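Long-range contacts in nematode fatty acid retinoid binding protein (PDB 4XCP), which binds palmitic acid within an all-helical fold and probably acts as a secreted carrier of fatty acids and retinol in the hookworm Necator americanus: residues F16-Y25 with Y114-L125; K88-F99 with M139-Q150. All coordinates share one frame; numbering follows the deposited sequence.

Contact 1 (F16-Y25 with Y114-L125); sequences FKYEDIPADY and YYTGNEPTKDDL. With PLM (palmitic acid), chain B.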
loop_
_atom_site.group_PDB
_atom_site.type_symbol
_atom_site.label_atom_id
_atom_site.label_comp_id
_atom_site.label_asym_id
_atom_site.label_seq_id
_atom_site.Cartn_x
_atom_site.Cartn_y
_atom_site.Cartn_z
ATOM N N PHE A 16 -0.029 -8.985 14.476
ATOM C CA PHE A 16 -0.233 -7.607 14.060
ATOM C C PHE A 16 -1.665 -7.180 14.430
ATOM O O PHE A 16 -2.602 -7.979 14.327
ATOM C CB PHE A 16 0.013 -7.485 12.536
ATOM C CG PHE A 16 -0.782 -6.422 11.823
ATOM C CD1 PHE A 16 -0.362 -5.096 11.829
ATOM C CD2 PHE A 16 -1.967 -6.740 11.167
ATOM C CE1 PHE A 16 -1.116 -4.105 11.191
ATOM C CE2 PHE A 16 -2.726 -5.746 10.539
ATOM C CZ PHE A 16 -2.298 -4.437 10.557
ATOM N N LYS A 17 -1.812 -5.935 14.901
ATOM C CA LYS A 17 -3.105 -5.357 15.256
ATOM C C LYS A 17 -3.231 -4.067 14.492
ATOM O O LYS A 17 -2.231 -3.368 14.313
ATOM C CB LYS A 17 -3.227 -5.107 16.773
ATOM C CG LYS A 17 -3.477 -6.397 17.553
ATOM C CD LYS A 17 -3.807 -6.123 18.991
ATOM C CE LYS A 17 -4.495 -7.303 19.635
ATOM N NZ LYS A 17 -5.116 -6.933 20.939
ATOM N N TYR A 18 -4.453 -3.746 14.031
ATOM C CA TYR A 18 -4.742 -2.511 13.285
ATOM C C TYR A 18 -4.246 -1.269 14.032
ATOM O O TYR A 18 -3.749 -0.341 13.406
ATOM C CB TYR A 18 -6.249 -2.399 13.025
ATOM C CG TYR A 18 -6.624 -1.398 11.959
ATOM C CD1 TYR A 18 -6.098 -1.487 10.675
ATOM C CD2 TYR A 18 -7.567 -0.409 12.208
ATOM C CE1 TYR A 18 -6.448 -0.569 9.684
ATOM C CE2 TYR A 18 -7.965 0.476 11.213
ATOM C CZ TYR A 18 -7.403 0.391 9.951
ATOM O OH TYR A 18 -7.753 1.295 8.979
ATOM N N GLU A 19 -4.341 -1.275 15.371
ATOM C CA GLU A 19 -3.869 -0.181 16.234
ATOM C C GLU A 19 -2.339 0.022 16.202
ATOM O O GLU A 19 -1.860 1.093 16.595
ATOM C CB GLU A 19 -4.350 -0.355 17.674
ATOM C CG GLU A 19 -3.743 -1.567 18.367
ATOM C CD GLU A 19 -4.024 -1.725 19.850
ATOM O OE1 GLU A 19 -4.734 -0.874 20.434
ATOM O OE2 GLU A 19 -3.508 -2.704 20.435
ATOM N N ASP A 20 -1.577 -0.993 15.723
ATOM C CA ASP A 20 -0.113 -0.898 15.611
ATOM C C ASP A 20 0.277 0.183 14.626
ATOM O O ASP A 20 1.364 0.739 14.735
ATOM C CB ASP A 20 0.495 -2.240 15.187
ATOM C CG ASP A 20 0.305 -3.326 16.221
ATOM O OD1 ASP A 20 -0.119 -3.006 17.351
ATOM O OD2 ASP A 20 0.565 -4.491 15.901
ATOM N N ILE A 21 -0.623 0.473 13.662
ATOM C CA ILE A 21 -0.416 1.507 12.646
ATOM C C ILE A 21 -0.947 2.821 13.210
ATOM O O ILE A 21 -2.125 2.884 13.553
ATOM C CB ILE A 21 -1.109 1.166 11.297
ATOM C CG1 ILE A 21 -0.869 -0.293 10.846
ATOM C CG2 ILE A 21 -0.691 2.169 10.212
ATOM C CD1 ILE A 21 -1.909 -0.817 9.771
ATOM N N PRO A 22 -0.129 3.891 13.296
ATOM C CA PRO A 22 -0.656 5.181 13.803
ATOM C C PRO A 22 -1.871 5.632 12.988
ATOM O O PRO A 22 -1.875 5.471 11.753
ATOM C CB PRO A 22 0.529 6.144 13.626
ATOM C CG PRO A 22 1.732 5.273 13.593
ATOM C CD PRO A 22 1.309 3.987 12.961
ATOM N N ALA A 23 -2.924 6.122 13.685
ATOM C CA ALA A 23 -4.179 6.595 13.077
ATOM C C ALA A 23 -3.927 7.635 11.956
ATOM O O ALA A 23 -4.583 7.579 10.919
ATOM C CB ALA A 23 -5.090 7.195 14.154
ATOM N N ASP A 24 -2.945 8.533 12.142
ATOM C CA ASP A 24 -2.626 9.563 11.153
ATOM C C ASP A 24 -1.926 8.975 9.907
ATOM O O ASP A 24 -1.975 9.598 8.848
ATOM C CB ASP A 24 -1.861 10.767 11.768
ATOM C CG ASP A 24 -0.596 10.455 12.560
ATOM O OD1 ASP A 24 -0.376 9.265 12.891
ATOM O OD2 ASP A 24 0.149 11.412 12.896
ATOM N N TYR A 25 -1.341 7.763 10.007
ATOM C CA TYR A 25 -0.779 7.090 8.828
ATOM C C TYR A 25 -1.940 6.364 8.129
ATOM O O TYR A 25 -2.003 6.371 6.910
ATOM C CB TYR A 25 0.362 6.121 9.181
ATOM C CG TYR A 25 0.919 5.383 7.973
ATOM C CD1 TYR A 25 1.886 5.964 7.157
ATOM C CD2 TYR A 25 0.467 4.108 7.643
ATOM C CE1 TYR A 25 2.396 5.290 6.046
ATOM C CE2 TYR A 25 0.966 3.424 6.538
ATOM C CZ TYR A 25 1.944 4.012 5.750
ATOM O OH TYR A 25 2.428 3.327 4.669
ATOM N N TYR A 114 5.625 -5.459 9.094
ATOM C CA TYR A 114 4.519 -5.829 9.991
ATOM C C TYR A 114 4.356 -7.356 10.077
ATOM O O TYR A 114 3.738 -7.852 11.024
ATOM C CB TYR A 114 3.188 -5.186 9.559
ATOM C CG TYR A 114 3.067 -3.717 9.907
ATOM C CD1 TYR A 114 2.741 -3.309 11.199
ATOM C CD2 TYR A 114 3.290 -2.732 8.948
ATOM C CE1 TYR A 114 2.697 -1.957 11.541
ATOM C CE2 TYR A 114 3.178 -1.376 9.262
ATOM C CZ TYR A 114 2.888 -0.994 10.560
ATOM O OH TYR A 114 2.816 0.341 10.866
ATOM N N TYR A 115 4.882 -8.090 9.072
ATOM C CA TYR A 115 4.820 -9.555 8.992
ATOM C C TYR A 115 5.981 -10.164 9.730
ATOM O O TYR A 115 5.794 -11.109 10.490
ATOM C CB TYR A 115 4.890 -10.020 7.542
ATOM C CG TYR A 115 3.614 -9.884 6.746
ATOM C CD1 TYR A 115 2.405 -10.380 7.235
ATOM C CD2 TYR A 115 3.631 -9.362 5.457
ATOM C CE1 TYR A 115 1.235 -10.301 6.481
ATOM C CE2 TYR A 115 2.475 -9.307 4.682
ATOM C CZ TYR A 115 1.279 -9.772 5.199
ATOM O OH TYR A 115 0.157 -9.727 4.416
ATOM N N THR A 116 7.188 -9.632 9.489
ATOM C CA THR A 116 8.413 -10.087 10.132
ATOM C C THR A 116 8.540 -9.415 11.524
ATOM O O THR A 116 7.566 -8.830 12.035
ATOM C CB THR A 116 9.626 -9.924 9.169
ATOM O OG1 THR A 116 10.713 -10.719 9.643
ATOM C CG2 THR A 116 10.075 -8.469 8.980
ATOM N N GLY A 117 9.719 -9.546 12.132
ATOM C CA GLY A 117 10.011 -8.950 13.426
ATOM C C GLY A 117 10.237 -7.454 13.319
ATOM O O GLY A 117 10.692 -6.960 12.276
ATOM N N ASN A 118 9.888 -6.728 14.408
ATOM C CA ASN A 118 10.044 -5.280 14.583
ATOM C C ASN A 118 9.244 -4.461 13.524
ATOM O O ASN A 118 9.696 -4.217 12.400
ATOM C CB ASN A 118 11.545 -4.900 14.679
ATOM C CG ASN A 118 11.963 -3.563 14.132
ATOM O OD1 ASN A 118 12.646 -3.495 13.106
ATOM N ND2 ASN A 118 11.566 -2.478 14.794
ATOM N N GLU A 119 8.034 -4.052 13.926
ATOM C CA GLU A 119 7.113 -3.230 13.141
ATOM C C GLU A 119 7.763 -1.861 12.939
ATOM O O GLU A 119 8.572 -1.456 13.782
ATOM C CB GLU A 119 5.791 -3.036 13.904
ATOM C CG GLU A 119 4.934 -4.286 13.985
ATOM C CD GLU A 119 3.620 -4.099 14.716
ATOM O OE1 GLU A 119 3.571 -3.293 15.674
ATOM O OE2 GLU A 119 2.635 -4.763 14.328
ATOM N N PRO A 120 7.430 -1.116 11.862
ATOM C CA PRO A 120 8.045 0.214 11.698
ATOM C C PRO A 120 7.687 1.173 12.829
ATOM O O PRO A 120 6.581 1.113 13.361
ATOM C CB PRO A 120 7.475 0.726 10.366
ATOM C CG PRO A 120 6.812 -0.441 9.714
ATOM C CD PRO A 120 6.465 -1.417 10.782
ATOM N N THR A 121 8.618 2.073 13.184
ATOM C CA THR A 121 8.365 3.120 14.176
ATOM C C THR A 121 7.595 4.224 13.441
ATOM O O THR A 121 7.511 4.186 12.204
ATOM C CB THR A 121 9.690 3.687 14.743
ATOM O OG1 THR A 121 10.470 4.213 13.673
ATOM C CG2 THR A 121 10.500 2.653 15.545
ATOM N N LYS A 122 7.059 5.213 14.180
ATOM C CA LYS A 122 6.354 6.337 13.563
ATOM C C LYS A 122 7.330 7.158 12.678
ATOM O O LYS A 122 6.926 7.598 11.608
ATOM C CB LYS A 122 5.637 7.215 14.606
ATOM C CG LYS A 122 4.579 8.121 13.971
ATOM C CD LYS A 122 3.663 8.769 14.987
ATOM C CE LYS A 122 2.679 9.689 14.311
ATOM N NZ LYS A 122 1.683 10.234 15.270
ATOM N N ASP A 123 8.617 7.289 13.097
ATOM C CA ASP A 123 9.677 7.974 12.338
ATOM C C ASP A 123 10.015 7.245 11.026
ATOM O O ASP A 123 10.306 7.910 10.035
ATOM C CB ASP A 123 10.939 8.178 13.185
ATOM C CG ASP A 123 10.864 9.329 14.180
ATOM O OD1 ASP A 123 9.825 10.041 14.199
ATOM O OD2 ASP A 123 11.839 9.518 14.943
ATOM N N ASP A 124 9.934 5.892 11.017
ATOM C CA ASP A 124 10.138 5.057 9.822
ATOM C C ASP A 124 8.997 5.310 8.833
ATOM O O ASP A 124 9.231 5.386 7.632
ATOM C CB ASP A 124 10.125 3.566 10.176
ATOM C CG ASP A 124 11.332 3.059 10.934
ATOM O OD1 ASP A 124 12.420 3.673 10.805
ATOM O OD2 ASP A 124 11.199 2.030 11.637
ATOM N N LEU A 125 7.763 5.410 9.341
ATOM C CA LEU A 125 6.605 5.669 8.501
ATOM C C LEU A 125 6.678 7.073 7.922
ATOM O O LEU A 125 6.439 7.241 6.725
ATOM C CB LEU A 125 5.290 5.434 9.249
ATOM C CG LEU A 125 5.025 3.994 9.734
ATOM C CD1 LEU A 125 3.868 3.971 10.696
ATOM C CD2 LEU A 125 4.739 3.049 8.576
HETATM C C1 PLM B . 0.678 -0.820 4.777
HETATM O O1 PLM B . -0.435 -1.416 4.448
HETATM O O2 PLM B . 1.303 -0.106 4.007
HETATM C C2 PLM B . 1.112 -1.083 6.190
HETATM C C3 PLM B . 0.245 -2.041 7.002
HETATM C C4 PLM B . 0.554 -3.505 6.763
HETATM C C5 PLM B . -0.310 -4.462 7.556
HETATM C C6 PLM B . 0.120 -5.919 7.481
HETATM C C7 PLM B . -0.881 -6.863 6.830
HETATM C C8 PLM B . -0.931 -6.737 5.333
HETATM C C9 PLM B . -1.968 -7.571 4.664
HETATM C CA PLM B . -2.727 -6.847 3.588
HETATM C CB PLM B . -2.263 -7.044 2.163
HETATM C CC PLM B . -3.178 -6.396 1.109
HETATM C CD PLM B . -3.077 -4.865 0.954
HETATM C CE PLM B . -3.718 -4.040 2.073
HETATM C CF PLM B . -3.770 -2.555 1.822
HETATM C CG PLM B . -2.517 -1.784 2.182
HETATM O O HOH W 1 3.869 1.023 13.282
#

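Contact 2 (K88-F99 with M139-Q150); sequences KIAALGPEAKGF and MSDAGKADFGKQ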
loop_
_atom_site.group_PDB
_atom_site.type_symbol
_atom_site.label_atom_id
_atom_site.label_comp_id
_atom_site.label_asym_id
_atom_site.label_seq_id
_atom_site.Cartn_x
_atom_site.Cartn_y
_atom_site.Cartn_z
ATOM N N LYS A 88 -5.725 0.428 -12.694
ATOM C CA LYS A 88 -5.481 1.869 -12.574
ATOM C C LYS A 88 -4.071 2.203 -13.077
ATOM O O LYS A 88 -3.933 3.151 -13.841
ATOM C CB LYS A 88 -5.699 2.341 -11.139
ATOM C CG LYS A 88 -7.167 2.503 -10.777
ATOM C CD LYS A 88 -7.313 2.676 -9.287
ATOM C CE LYS A 88 -8.691 3.135 -8.898
ATOM N NZ LYS A 88 -8.619 4.168 -7.829
ATOM N N ILE A 89 -3.052 1.380 -12.713
ATOM C CA ILE A 89 -1.648 1.518 -13.143
ATOM C C ILE A 89 -1.549 1.355 -14.670
ATOM O O ILE A 89 -0.856 2.141 -15.312
ATOM C CB ILE A 89 -0.692 0.533 -12.395
ATOM C CG1 ILE A 89 -0.747 0.654 -10.850
ATOM C CG2 ILE A 89 0.767 0.612 -12.883
ATOM C CD1 ILE A 89 -0.551 1.923 -10.271
ATOM N N ALA A 90 -2.275 0.362 -15.245
ATOM C CA ALA A 90 -2.313 0.087 -16.686
ATOM C C ALA A 90 -2.794 1.299 -17.522
ATOM O O ALA A 90 -2.372 1.447 -18.665
ATOM C CB ALA A 90 -3.193 -1.130 -16.970
ATOM N N ALA A 91 -3.669 2.156 -16.947
ATOM C CA ALA A 91 -4.197 3.357 -17.599
ATOM C C ALA A 91 -3.221 4.553 -17.522
ATOM O O ALA A 91 -3.454 5.570 -18.159
ATOM C CB ALA A 91 -5.546 3.728 -16.996
ATOM N N LEU A 92 -2.114 4.429 -16.771
ATOM C CA LEU A 92 -1.160 5.533 -16.652
ATOM C C LEU A 92 -0.115 5.579 -17.755
ATOM O O LEU A 92 0.293 4.545 -18.274
ATOM C CB LEU A 92 -0.437 5.473 -15.284
ATOM C CG LEU A 92 -1.272 5.619 -14.002
ATOM C CD1 LEU A 92 -0.393 5.374 -12.763
ATOM C CD2 LEU A 92 -1.868 6.995 -13.902
ATOM N N GLY A 93 0.365 6.789 -18.045
ATOM C CA GLY A 93 1.477 7.035 -18.952
ATOM C C GLY A 93 2.763 6.623 -18.253
ATOM O O GLY A 93 2.728 6.338 -17.055
ATOM N N PRO A 94 3.915 6.559 -18.955
ATOM C CA PRO A 94 5.155 6.060 -18.310
ATOM C C PRO A 94 5.612 6.743 -17.013
ATOM O O PRO A 94 6.129 6.062 -16.134
ATOM C CB PRO A 94 6.226 6.224 -19.400
ATOM C CG PRO A 94 5.483 6.279 -20.674
ATOM C CD PRO A 94 4.120 6.837 -20.395
ATOM N N GLU A 95 5.493 8.076 -16.914
ATOM C CA GLU A 95 5.953 8.794 -15.728
ATOM C C GLU A 95 5.137 8.464 -14.470
ATOM O O GLU A 95 5.727 8.078 -13.462
ATOM C CB GLU A 95 6.015 10.307 -15.997
ATOM C CG GLU A 95 6.607 11.105 -14.847
ATOM C CD GLU A 95 6.478 12.602 -15.024
ATOM O OE1 GLU A 95 5.570 13.037 -15.766
ATOM O OE2 GLU A 95 7.286 13.342 -14.424
ATOM N N ALA A 96 3.799 8.605 -14.528
ATOM C CA ALA A 96 2.926 8.315 -13.384
ATOM C C ALA A 96 2.959 6.811 -13.045
ATOM O O ALA A 96 2.904 6.466 -11.862
ATOM C CB ALA A 96 1.506 8.783 -13.658
ATOM N N LYS A 97 3.128 5.924 -14.075
ATOM C CA LYS A 97 3.262 4.470 -13.861
ATOM C C LYS A 97 4.527 4.188 -13.024
ATOM O O LYS A 97 4.450 3.459 -12.038
ATOM C CB LYS A 97 3.311 3.706 -15.197
ATOM C CG LYS A 97 3.216 2.181 -15.051
ATOM C CD LYS A 97 3.218 1.449 -16.415
ATOM C CE LYS A 97 1.884 1.512 -17.141
ATOM N NZ LYS A 97 1.904 0.776 -18.434
ATOM N N GLY A 98 5.650 4.804 -13.401
ATOM C CA GLY A 98 6.914 4.676 -12.676
ATOM C C GLY A 98 6.795 5.101 -11.226
ATOM O O GLY A 98 7.270 4.399 -10.330
ATOM N N PHE A 99 6.089 6.232 -10.983
ATOM C CA PHE A 99 5.854 6.768 -9.637
ATOM C C PHE A 99 5.023 5.814 -8.797
ATOM O O PHE A 99 5.393 5.515 -7.665
ATOM C CB PHE A 99 5.181 8.151 -9.678
ATOM C CG PHE A 99 4.627 8.563 -8.329
ATOM C CD1 PHE A 99 5.479 8.877 -7.272
ATOM C CD2 PHE A 99 3.255 8.570 -8.093
ATOM C CE1 PHE A 99 4.961 9.220 -6.019
ATOM C CE2 PHE A 99 2.745 8.934 -6.845
ATOM C CZ PHE A 99 3.597 9.265 -5.824
HETATM N N MSE A 139 7.649 14.678 -10.086
HETATM C CA MSE A 139 6.943 14.450 -11.362
HETATM C C MSE A 139 6.587 15.788 -12.010
HETATM O O MSE A 139 6.453 16.793 -11.302
HETATM C CB MSE A 139 5.621 13.703 -11.139
HETATM C CG MSE A 139 5.787 12.197 -10.914
HETATM SE SE MSE A 139 4.129 11.259 -11.286
HETATM C CE MSE A 139 3.124 11.818 -9.801
ATOM N N SER A 140 6.389 15.790 -13.343
ATOM C CA SER A 140 5.904 16.971 -14.054
ATOM C C SER A 140 4.430 17.162 -13.634
ATOM O O SER A 140 3.832 16.253 -13.069
ATOM C CB SER A 140 5.944 16.743 -15.570
ATOM O OG SER A 140 5.053 15.705 -15.962
ATOM N N ASP A 141 3.846 18.319 -13.937
ATOM C CA ASP A 141 2.429 18.585 -13.696
ATOM C C ASP A 141 1.596 17.578 -14.478
ATOM O O ASP A 141 0.585 17.121 -13.966
ATOM C CB ASP A 141 2.087 20.011 -14.180
ATOM C CG ASP A 141 2.376 21.114 -13.178
ATOM O OD1 ASP A 141 3.018 20.832 -12.141
ATOM O OD2 ASP A 141 1.994 22.260 -13.444
ATOM N N ALA A 142 2.018 17.219 -15.717
ATOM C CA ALA A 142 1.301 16.219 -16.535
ATOM C C ALA A 142 1.302 14.843 -15.837
ATOM O O ALA A 142 0.277 14.163 -15.825
ATOM C CB ALA A 142 1.911 16.121 -17.925
ATOM N N GLY A 143 2.424 14.493 -15.196
ATOM C CA GLY A 143 2.565 13.254 -14.435
ATOM C C GLY A 143 1.619 13.223 -13.256
ATOM O O GLY A 143 0.901 12.241 -13.058
ATOM N N LYS A 144 1.598 14.328 -12.478
ATOM C CA LYS A 144 0.708 14.475 -11.316
ATOM C C LYS A 144 -0.771 14.404 -11.754
ATOM O O LYS A 144 -1.563 13.752 -11.074
ATOM C CB LYS A 144 0.965 15.813 -10.605
ATOM C CG LYS A 144 2.341 15.949 -9.976
ATOM C CD LYS A 144 2.524 17.365 -9.436
ATOM C CE LYS A 144 3.887 17.549 -8.811
ATOM N NZ LYS A 144 4.041 18.895 -8.228
ATOM N N ALA A 145 -1.127 15.053 -12.893
ATOM C CA ALA A 145 -2.502 15.071 -13.408
ATOM C C ALA A 145 -2.933 13.658 -13.857
ATOM O O ALA A 145 -4.055 13.236 -13.587
ATOM C CB ALA A 145 -2.637 16.080 -14.558
ATOM N N ASP A 146 -2.011 12.922 -14.492
ATOM C CA ASP A 146 -2.248 11.560 -14.949
ATOM C C ASP A 146 -2.463 10.624 -13.734
ATOM O O ASP A 146 -3.469 9.893 -13.676
ATOM C CB ASP A 146 -1.078 11.117 -15.840
ATOM C CG ASP A 146 -1.280 9.804 -16.558
ATOM O OD1 ASP A 146 -2.419 9.546 -17.022
ATOM O OD2 ASP A 146 -0.286 9.090 -16.756
ATOM N N PHE A 147 -1.587 10.742 -12.713
ATOM C CA PHE A 147 -1.707 9.973 -11.473
ATOM C C PHE A 147 -3.036 10.270 -10.754
ATOM O O PHE A 147 -3.718 9.330 -10.340
ATOM C CB PHE A 147 -0.494 10.204 -10.529
ATOM C CG PHE A 147 -0.640 9.525 -9.182
ATOM C CD1 PHE A 147 -0.330 8.174 -9.026
ATOM C CD2 PHE A 147 -1.113 10.231 -8.072
ATOM C CE1 PHE A 147 -0.486 7.540 -7.780
ATOM C CE2 PHE A 147 -1.247 9.606 -6.827
ATOM C CZ PHE A 147 -0.941 8.260 -6.691
ATOM N N GLY A 148 -3.378 11.558 -10.629
ATOM C CA GLY A 148 -4.591 12.042 -9.971
ATOM C C GLY A 148 -5.900 11.550 -10.559
ATOM O O GLY A 148 -6.887 11.390 -9.835
ATOM N N LYS A 149 -5.924 11.315 -11.879
ATOM C CA LYS A 149 -7.105 10.815 -12.606
ATOM C C LYS A 149 -7.426 9.380 -12.168
ATOM O O LYS A 149 -8.594 9.033 -12.013
ATOM C CB LYS A 149 -6.846 10.893 -14.122
ATOM C CG LYS A 149 -8.036 10.536 -15.005
ATOM C CD LYS A 149 -7.904 11.189 -16.369
ATOM C CE LYS A 149 -8.753 10.516 -17.416
ATOM N NZ LYS A 149 -7.993 9.459 -18.134
ATOM N N GLN A 150 -6.385 8.564 -11.920
ATOM C CA GLN A 150 -6.545 7.183 -11.490
ATOM C C GLN A 150 -6.610 7.045 -9.988
ATOM O O GLN A 150 -7.251 6.116 -9.487
ATOM C CB GLN A 150 -5.422 6.284 -12.066
ATOM C CG GLN A 150 -5.340 6.240 -13.615
ATOM C CD GLN A 150 -6.649 6.014 -14.328
ATOM O OE1 GLN A 150 -6.974 6.691 -15.309
ATOM N NE2 GLN A 150 -7.441 5.095 -13.832
HETATM O O HOH W 2 -2.861 8.045 -19.191
HETATM O O HOH W 3 2.313 9.886 -16.696
#

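Contact 1 (F16-Y25 with Y114-L125)
Y114 meets F16 and I21 where the N-terminal segment crosses the turn that leaves helix 94-115. Its side chain can be followed outward. Y114 CB starts beside the bound palmitic acid, 3.8 Å from PLM C6, and one flank of the ring continues along the chain of the lipid, with Y114 CD2 3.6 Å from PLM C4. The other flank faces protein: Y114 CD1 lies 3.6 Å from F16 CD1, the edge of F16 turned toward the face of Y114 in an offset edge-to-face pair with planes at 72°. Farther out Y114 CZ rests on I21 CG1 (3.8 Å). The phenol then suits the end of the path, because OH leaves the greasy pocket and bonds a water, which donates to D20 O and to P120 O, tying both segments together. F16, a flat apolar cover, has PLM C5 over one face.

Nearby, D20 OD2 accepts from K17 N and comes within 2.6 Å of E119 OE2, a spacing that suggests a proton on one of the two acids. P22 CD and L125 CD1 press together at a tight 3.4 Å, while CD2 of the same branched leucine sits over the centre of the Y25 ring as a CH-pi contact. K122, extended from a CG anti to its backbone N (chi1 -163°), bridges to D24, with K122 NZ 3.1 Å from D24 OD2. Around this cover of the bound palmitic acid, helix 31-39 packs on I21, helix 94-115 meets Y25 and L125 through I110, and F166 of helix 162-167 touches D24, K122 and L125.

Contact 2 (K88-F99 with M139-Q150)
A96 and G143 bring their backbones to a CA-to-CA distance of 5.1 Å, where helices 94-99 and 141-150 cross at -66° in a compact all-alpha fold. The small residues at this crossing, an alanine against a glycine, permit an axis separation of 8.4 Å. Both helices begin here, and each N-terminus is served by a carboxylate of the other segment.

S140 is the N-cap of helix 141-150, its OG accepting from G143 N. E95 grips this cap with both oxygens: OE1 takes the hydroxyl of S140 through its syn lone pair, and E95 OE2 accepts from S140 N at 2.8 Å. A CG anti to the backbone N and an extended chain give E95 the necessary reach, and G143, having no side chain, lets its CA come 3.3 Å from E95 OE1. G93, the N-cap of helix 94-99, can offer no side chain, and D146 meets this end from across the contact: OD2 accepts from G93 N with its syn lone pair, and also from a water that accepts from A96 N. The two helix ends would probably favour the ionised form of both acids.

Beneath these polar ends the contact is largely apolar. F99 turns its edge to the face of F147, F99 CE2 lying 3.6 Å from F147 CE1 with planes at 82°. M139, present as selenomethionine, lays SE 3.7 Å from F99 CB, and its CE approaches the F99 ring obliquely; methionine's flexible chain suits such a Met-aromatic contact. L92 CD2 fits against Q150 CG, while A91 CB meets Q150 CD. Beside them K88 NZ donates to Q150 O, 2.9 Å away and almost in line with the carbonyl bond (169°).

How the contacts relate
Both contacts draw on helix 94-115, contact 1 at its C-terminal end and contact 2 at its N-terminal end, and they lie on opposite sides of the chain's centre, their own centres about 28 Å apart. Each is partly buried, mixes polar with apolar contacts and uses bridging water. The apolar side differs: in contact 1 aromatic rings border a bound palmitic acid and share their surfaces with it, whereas in contact 2 the aromatic side chains pack against protein helices. Contact 1 joins mainly loops and helix ends, with a salt bridge and a close pair of acids. Contact 2 joins crossing helices, and its two acids each accept a backbone N-H at a helix start, among other partners.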